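Local coordinates for nucleoprotein (Sendai virus, PDB 6M7D), which coats the viral RNA genome at six nucleotides per subunit, building the helical nucleocapsid that shields it from nucleases and serves as template for transcription and replication, at residues Q173-V179 with F192-L196; F199-T204 with N253-V257. The contacts are given in a common frame with arbitrary orientation. Residues are numbered along the deposited sequence.

Contact 1 of 2, residues Q173-V179 with F192-L196. With nucleotides of chain B.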
loop_
_atom_site.group_PDB
_atom_site.type_symbol
_atom_site.label_atom_id
_atom_site.label_comp_id
_atom_site.label_asym_id
_atom_site.label_seq_id
_atom_site.Cartn_x
_atom_site.Cartn_y
_atom_site.Cartn_z
ATOM N N GLN A 173 -11.627 4.776 0.390
ATOM C CA GLN A 173 -10.976 5.255 1.598
ATOM C C GLN A 173 -10.373 4.118 2.405
ATOM O O GLN A 173 -9.324 4.293 3.030
ATOM C CB GLN A 173 -11.965 6.045 2.432
ATOM C CG GLN A 173 -12.317 7.358 1.831
ATOM C CD GLN A 173 -13.178 8.165 2.737
ATOM O OE1 GLN A 173 -12.689 8.987 3.495
ATOM N NE2 GLN A 173 -14.474 7.931 2.676
ATOM N N VAL A 174 -11.012 2.953 2.409
ATOM C CA VAL A 174 -10.393 1.790 3.046
ATOM C C VAL A 174 -9.061 1.465 2.377
ATOM O O VAL A 174 -8.047 1.195 3.040
ATOM C CB VAL A 174 -11.360 0.595 3.016
ATOM C CG1 VAL A 174 -10.697 -0.644 3.574
ATOM C CG2 VAL A 174 -12.613 0.919 3.793
ATOM N N TRP A 175 -9.030 1.522 1.050
ATOM C CA TRP A 175 -7.780 1.278 0.337
ATOM C C TRP A 175 -6.739 2.356 0.636
ATOM O O TRP A 175 -5.540 2.066 0.773
ATOM C CB TRP A 175 -8.065 1.186 -1.155
ATOM C CG TRP A 175 -8.740 -0.075 -1.542
ATOM C CD1 TRP A 175 -10.058 -0.369 -1.416
ATOM C CD2 TRP A 175 -8.128 -1.224 -2.118
ATOM N NE1 TRP A 175 -10.310 -1.627 -1.879
ATOM C CE2 TRP A 175 -9.139 -2.177 -2.316
ATOM C CE3 TRP A 175 -6.824 -1.541 -2.488
ATOM C CZ2 TRP A 175 -8.888 -3.415 -2.866
ATOM C CZ3 TRP A 175 -6.579 -2.770 -3.030
ATOM C CH2 TRP A 175 -7.604 -3.689 -3.221
ATOM N N ILE A 176 -7.175 3.610 0.735
ATOM C CA ILE A 176 -6.259 4.689 1.077
ATOM C C ILE A 176 -5.659 4.450 2.451
ATOM O O ILE A 176 -4.490 4.767 2.700
ATOM C CB ILE A 176 -6.973 6.050 0.999
ATOM C CG1 ILE A 176 -7.348 6.373 -0.437
ATOM C CG2 ILE A 176 -6.081 7.145 1.504
ATOM C CD1 ILE A 176 -8.282 7.525 -0.557
ATOM N N VAL A 177 -6.445 3.889 3.368
ATOM C CA VAL A 177 -5.883 3.472 4.646
ATOM C C VAL A 177 -4.776 2.457 4.420
ATOM O O VAL A 177 -3.672 2.597 4.955
ATOM C CB VAL A 177 -6.974 2.913 5.572
ATOM C CG1 VAL A 177 -6.338 2.288 6.786
ATOM C CG2 VAL A 177 -7.930 4.004 5.984
ATOM N N LEU A 178 -5.043 1.440 3.599
ATOM C CA LEU A 178 -4.017 0.431 3.332
ATOM C C LEU A 178 -2.724 1.043 2.811
ATOM O O LEU A 178 -1.650 0.465 2.996
ATOM C CB LEU A 178 -4.522 -0.616 2.338
ATOM C CG LEU A 178 -3.512 -1.736 2.053
ATOM C CD1 LEU A 178 -3.259 -2.536 3.304
ATOM C CD2 LEU A 178 -3.932 -2.641 0.923
ATOM N N VAL A 179 -2.804 2.199 2.149
ATOM C CA VAL A 179 -1.597 2.805 1.576
ATOM C C VAL A 179 -0.477 2.907 2.611
ATOM O O VAL A 179 0.693 2.661 2.300
ATOM C CB VAL A 179 -1.905 4.181 0.958
ATOM C CG1 VAL A 179 -0.626 4.849 0.497
ATOM C CG2 VAL A 179 -2.830 4.041 -0.202
ATOM N N PHE A 192 -3.065 9.387 5.156
ATOM C CA PHE A 192 -4.397 9.096 4.651
ATOM C C PHE A 192 -5.044 10.344 4.094
ATOM O O PHE A 192 -5.615 10.319 3.003
ATOM C CB PHE A 192 -5.287 8.506 5.746
ATOM C CG PHE A 192 -6.723 8.354 5.326
ATOM C CD1 PHE A 192 -7.636 9.370 5.524
ATOM C CD2 PHE A 192 -7.150 7.203 4.704
ATOM C CE1 PHE A 192 -8.937 9.231 5.117
ATOM C CE2 PHE A 192 -8.450 7.068 4.297
ATOM C CZ PHE A 192 -9.341 8.080 4.508
ATOM N N PHE A 193 -4.998 11.442 4.840
ATOM C CA PHE A 193 -5.678 12.638 4.358
ATOM C C PHE A 193 -4.920 13.269 3.200
ATOM O O PHE A 193 -5.524 13.876 2.308
ATOM C CB PHE A 193 -5.891 13.605 5.511
ATOM C CG PHE A 193 -6.933 13.137 6.469
ATOM C CD1 PHE A 193 -8.230 12.939 6.043
ATOM C CD2 PHE A 193 -6.615 12.840 7.775
ATOM C CE1 PHE A 193 -9.190 12.483 6.910
ATOM C CE2 PHE A 193 -7.576 12.384 8.643
ATOM C CZ PHE A 193 -8.861 12.206 8.210
ATOM N N ASN A 194 -3.604 13.069 3.155
ATOM C CA ASN A 194 -2.833 13.503 1.999
ATOM C C ASN A 194 -3.240 12.737 0.746
ATOM O O ASN A 194 -3.386 13.326 -0.329
ATOM C CB ASN A 194 -1.346 13.336 2.291
ATOM C CG ASN A 194 -0.467 13.901 1.201
ATOM O OD1 ASN A 194 -0.595 15.063 0.823
ATOM N ND2 ASN A 194 0.446 13.080 0.696
ATOM N N ARG A 195 -3.371 11.414 0.880
ATOM C CA ARG A 195 -3.817 10.539 -0.237
ATOM C C ARG A 195 -5.274 10.859 -0.600
ATOM O O ARG A 195 -5.588 10.919 -1.801
ATOM C CB ARG A 195 -3.686 9.064 0.157
ATOM C CG ARG A 195 -2.306 8.471 -0.084
ATOM C CD ARG A 195 -1.704 8.915 -1.403
ATOM N NE ARG A 195 -0.812 10.052 -1.237
ATOM C CZ ARG A 195 -0.576 10.966 -2.169
ATOM N NH1 ARG A 195 -1.182 10.888 -3.342
ATOM N NH2 ARG A 195 0.254 11.962 -1.924
ATOM N N LEU A 196 -6.114 11.084 0.417
ATOM C CA LEU A 196 -7.570 11.368 0.262
ATOM C C LEU A 196 -7.829 12.716 -0.422
ATOM O O LEU A 196 -8.917 12.874 -1.003
ATOM C CB LEU A 196 -8.258 11.307 1.628
ATOM C CG LEU A 196 -9.774 11.487 1.592
ATOM C CD1 LEU A 196 -10.437 10.317 0.885
ATOM C CD2 LEU A 196 -10.338 11.655 2.993
ATOM P P U B 6 2.957 14.003 -1.918
ATOM O OP1 U B 6 2.423 15.374 -1.950
ATOM O OP2 U B 6 2.488 13.075 -0.881
ATOM O "O5'" U B 6 2.710 13.331 -3.332
ATOM C "C5'" U B 6 3.312 13.846 -4.507
ATOM C "C4'" U B 6 3.261 12.846 -5.628
ATOM O "O4'" U B 6 4.230 11.795 -5.392
ATOM C "C3'" U B 6 1.955 12.095 -5.790
ATOM O "O3'" U B 6 0.926 12.851 -6.420
ATOM C "C2'" U B 6 2.394 10.855 -6.557
ATOM O "O2'" U B 6 2.601 11.154 -7.927
ATOM C "C1'" U B 6 3.756 10.576 -5.918
ATOM N N1 U B 6 3.665 9.563 -4.836
ATOM C C2 U B 6 3.801 8.234 -5.187
ATOM O O2 U B 6 4.008 7.863 -6.317
ATOM N N3 U B 6 3.688 7.329 -4.178
ATOM C C4 U B 6 3.446 7.609 -2.863
ATOM O O4 U B 6 3.370 6.680 -2.068
ATOM C C5 U B 6 3.311 9.000 -2.568
ATOM C C6 U B 6 3.421 9.902 -3.535
#
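This is a buried helix-helix packing between consecutive helices of the core, 163-181 and 188-202, with an RNA contact along the flank of the second one. Over these segments the axes come within 9.0 Å and their N-to-C directions make an angle of 129°, an oblique crossing somewhat nearer perpendicular than antiparallel; the CA atoms of V177 and F192 are 5.8 Å apart. I176 points at the partner helix and fills the middle: its CG2 lies 3.4 Å from F192 CD2 and 3.4 Å from R195 CB, while I176 CD1 meets L196 CD1 at 3.8 Å. F192, with chi1 near t, reaches its ring to the first helix, where V177 CG2 approaches F192 CD2 to 3.5 Å and the backbone O of Q173 sits at the ring edge, 3.2 Å from F192 CE2. The amide of Q173 is held by the backbone N of F211, so what it offers L196 is packing. R195 splits its roles. Its aliphatic part rests on I176 and V179, but the guanidinium leads away: R195 NH2 makes a weak hydrogen bond to OP2 of U6 of chain B (2.7 Å), and Y260 adds a cation-pi contact. N194 ND2 donates a hydrogen bond to OP2 of U6 of chain B at 2.6 Å. This helix pair forms part of the RNA-binding site of the paramyxovirus nucleocapsid protein, apolar packing lying behind R195 and Y260.

Contact 2 of 2, residues F199-T204 with N253-V257; sequences FRQDGT and NIQIV
The C-terminal end of helix 188-202 packs here on the middle of helix 249-261. Residues 199-202 are helical; G203 then leaves the helix with phi/psi of 102/0, angles at which a CB would jam against the preceding carbonyl O, and its N still bonds to F199 O (2.7 Å). T204 turns back toward the partner, its CA 8.3 Å from that of N253. Residues 253-257 are helical throughout, V257 N bonding to N253 O at 2.9 Å. N253 (chi1 m) points at the other segment: its CB lies 3.7 Å from F199 CE1, and its ND2 is 3.4 Å from T204 OG1. One turn on, I256 (m, t) places CG2 3.8 Å from F199 CZ at the exposed margin, and V257 (t) brings CG2 to 3.3 Å from the same CZ. F199, chi1 m, thus reaches across as the one large apolar side chain bridging the gap, with I176 of helix 163-181 also against it. This is plain interhelical packing within the all-helical part of the nucleoprotein core, beside the RNA-binding residue Y260.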
loop_
_atom_site.group_PDB
_atom_site.type_symbol
_atom_site.label_atom_id
_atom_site.label_comp_id
_atom_site.label_asym_id
_atom_site.label_seq_id
_atom_site.Cartn_x
_atom_site.Cartn_y
_atom_site.Cartn_z
ATOM N N PHE A 199 -8.547 12.460 -4.185
ATOM C CA PHE A 199 -9.909 11.900 -4.398
ATOM C C PHE A 199 -10.983 12.951 -4.099
ATOM O O PHE A 199 -11.955 13.037 -4.870
ATOM C CB PHE A 199 -10.084 10.616 -3.585
ATOM C CG PHE A 199 -9.289 9.453 -4.120
ATOM C CD1 PHE A 199 -9.767 8.695 -5.176
ATOM C CD2 PHE A 199 -8.052 9.132 -3.587
ATOM C CE1 PHE A 199 -9.033 7.633 -5.676
ATOM C CE2 PHE A 199 -7.318 8.070 -4.088
ATOM C CZ PHE A 199 -7.810 7.322 -5.131
ATOM N N ARG A 200 -10.810 13.728 -3.026
ATOM C CA ARG A 200 -11.817 14.762 -2.669
ATOM C C ARG A 200 -11.895 15.822 -3.776
ATOM O O ARG A 200 -13.023 16.166 -4.175
ATOM C CB ARG A 200 -11.507 15.362 -1.295
ATOM C CG ARG A 200 -11.862 14.438 -0.139
ATOM C CD ARG A 200 -12.315 15.176 1.105
ATOM N NE ARG A 200 -11.212 15.593 1.957
ATOM C CZ ARG A 200 -11.359 16.171 3.141
ATOM N NH1 ARG A 200 -10.296 16.512 3.850
ATOM N NH2 ARG A 200 -12.569 16.406 3.616
ATOM N N GLN A 201 -10.746 16.290 -4.277
ATOM C CA GLN A 201 -10.749 17.289 -5.379
ATOM C C GLN A 201 -11.365 16.624 -6.613
ATOM O O GLN A 201 -12.202 17.259 -7.280
ATOM C CB GLN A 201 -9.330 17.786 -5.662
ATOM C CG GLN A 201 -8.651 18.420 -4.456
ATOM C CD GLN A 201 -9.530 19.405 -3.725
ATOM O OE1 GLN A 201 -10.659 19.681 -4.124
ATOM N NE2 GLN A 201 -9.013 19.945 -2.634
ATOM N N ASP A 202 -10.982 15.368 -6.856
ATOM C CA ASP A 202 -11.510 14.554 -7.985
ATOM C C ASP A 202 -13.034 14.457 -7.865
ATOM O O ASP A 202 -13.715 14.543 -8.904
ATOM C CB ASP A 202 -10.857 13.170 -7.985
ATOM C CG ASP A 202 -11.720 12.080 -8.595
ATOM O OD1 ASP A 202 -12.493 12.391 -9.522
ATOM O OD2 ASP A 202 -11.610 10.926 -8.135
ATOM N N GLY A 203 -13.539 14.344 -6.634
ATOM C CA GLY A 203 -14.983 14.211 -6.374
ATOM C C GLY A 203 -15.358 12.774 -6.073
ATOM O O GLY A 203 -16.550 12.518 -5.828
ATOM N N THR A 204 -14.377 11.865 -6.089
ATOM C CA THR A 204 -14.672 10.480 -5.751
ATOM C C THR A 204 -15.226 10.364 -4.340
ATOM O O THR A 204 -16.187 9.626 -4.098
ATOM C CB THR A 204 -13.408 9.636 -5.904
ATOM O OG1 THR A 204 -13.121 9.468 -7.294
ATOM C CG2 THR A 204 -13.575 8.275 -5.256
ATOM N N ASN A 253 -10.318 3.569 -9.320
ATOM C CA ASN A 253 -9.793 4.271 -8.157
ATOM C C ASN A 253 -8.991 3.347 -7.255
ATOM O O ASN A 253 -8.022 3.781 -6.628
ATOM C CB ASN A 253 -10.934 4.905 -7.383
ATOM C CG ASN A 253 -11.580 6.023 -8.128
ATOM O OD1 ASN A 253 -10.922 6.760 -8.848
ATOM N ND2 ASN A 253 -12.878 6.166 -7.959
ATOM N N ILE A 254 -9.385 2.080 -7.173
ATOM C CA ILE A 254 -8.617 1.091 -6.430
ATOM C C ILE A 254 -7.262 0.885 -7.084
ATOM O O ILE A 254 -6.253 0.706 -6.400
ATOM C CB ILE A 254 -9.413 -0.223 -6.325
ATOM C CG1 ILE A 254 -10.482 -0.107 -5.249
ATOM C CG2 ILE A 254 -8.510 -1.391 -6.032
ATOM C CD1 ILE A 254 -11.515 -1.178 -5.322
ATOM N N GLN A 255 -7.209 0.932 -8.414
ATOM C CA GLN A 255 -5.925 0.832 -9.097
ATOM C C GLN A 255 -5.069 2.066 -8.866
ATOM O O GLN A 255 -3.844 1.959 -8.781
ATOM C CB GLN A 255 -6.136 0.609 -10.588
ATOM C CG GLN A 255 -6.591 -0.777 -10.937
ATOM C CD GLN A 255 -5.561 -1.828 -10.608
ATOM O OE1 GLN A 255 -4.482 -1.855 -11.186
ATOM N NE2 GLN A 255 -5.894 -2.711 -9.683
ATOM N N ILE A 256 -5.686 3.238 -8.761
ATOM C CA ILE A 256 -4.948 4.444 -8.386
ATOM C C ILE A 256 -4.337 4.285 -6.995
ATOM O O ILE A 256 -3.124 4.469 -6.787
ATOM C CB ILE A 256 -5.882 5.665 -8.463
ATOM C CG1 ILE A 256 -6.306 5.910 -9.910
ATOM C CG2 ILE A 256 -5.228 6.890 -7.875
ATOM C CD1 ILE A 256 -7.518 6.767 -10.055
ATOM N N VAL A 257 -5.171 3.929 -6.022
ATOM C CA VAL A 257 -4.696 3.733 -4.659
ATOM C C VAL A 257 -3.623 2.653 -4.613
ATOM O O VAL A 257 -2.665 2.748 -3.845
ATOM C CB VAL A 257 -5.873 3.399 -3.728
ATOM C CG1 VAL A 257 -5.359 3.010 -2.383
ATOM C CG2 VAL A 257 -6.793 4.579 -3.597
#

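Helix 188-202 serves both contacts, with its middle in contact 1 and its C-terminal end in contact 2. The centres of the two contacts lie about 10 Å apart, and they touch through helix 163-181: I176 CD1 packs on F199 CD2 at 3.4 Å, and V179 CG2 on V257 CG1 at 3.5 Å. Three helices therefore share one apolar patch. Contact 1 is the deeper and larger, 348 Å² against 202 Å², with every touching residue buried; contact 2 opens to solvent at D202 and I256. Their polar chemistry differs too: contact 1 reaches the nucleotide directly through N194 and R195, whereas contact 2 stays about 7 Å from the RNA at its nearest atom.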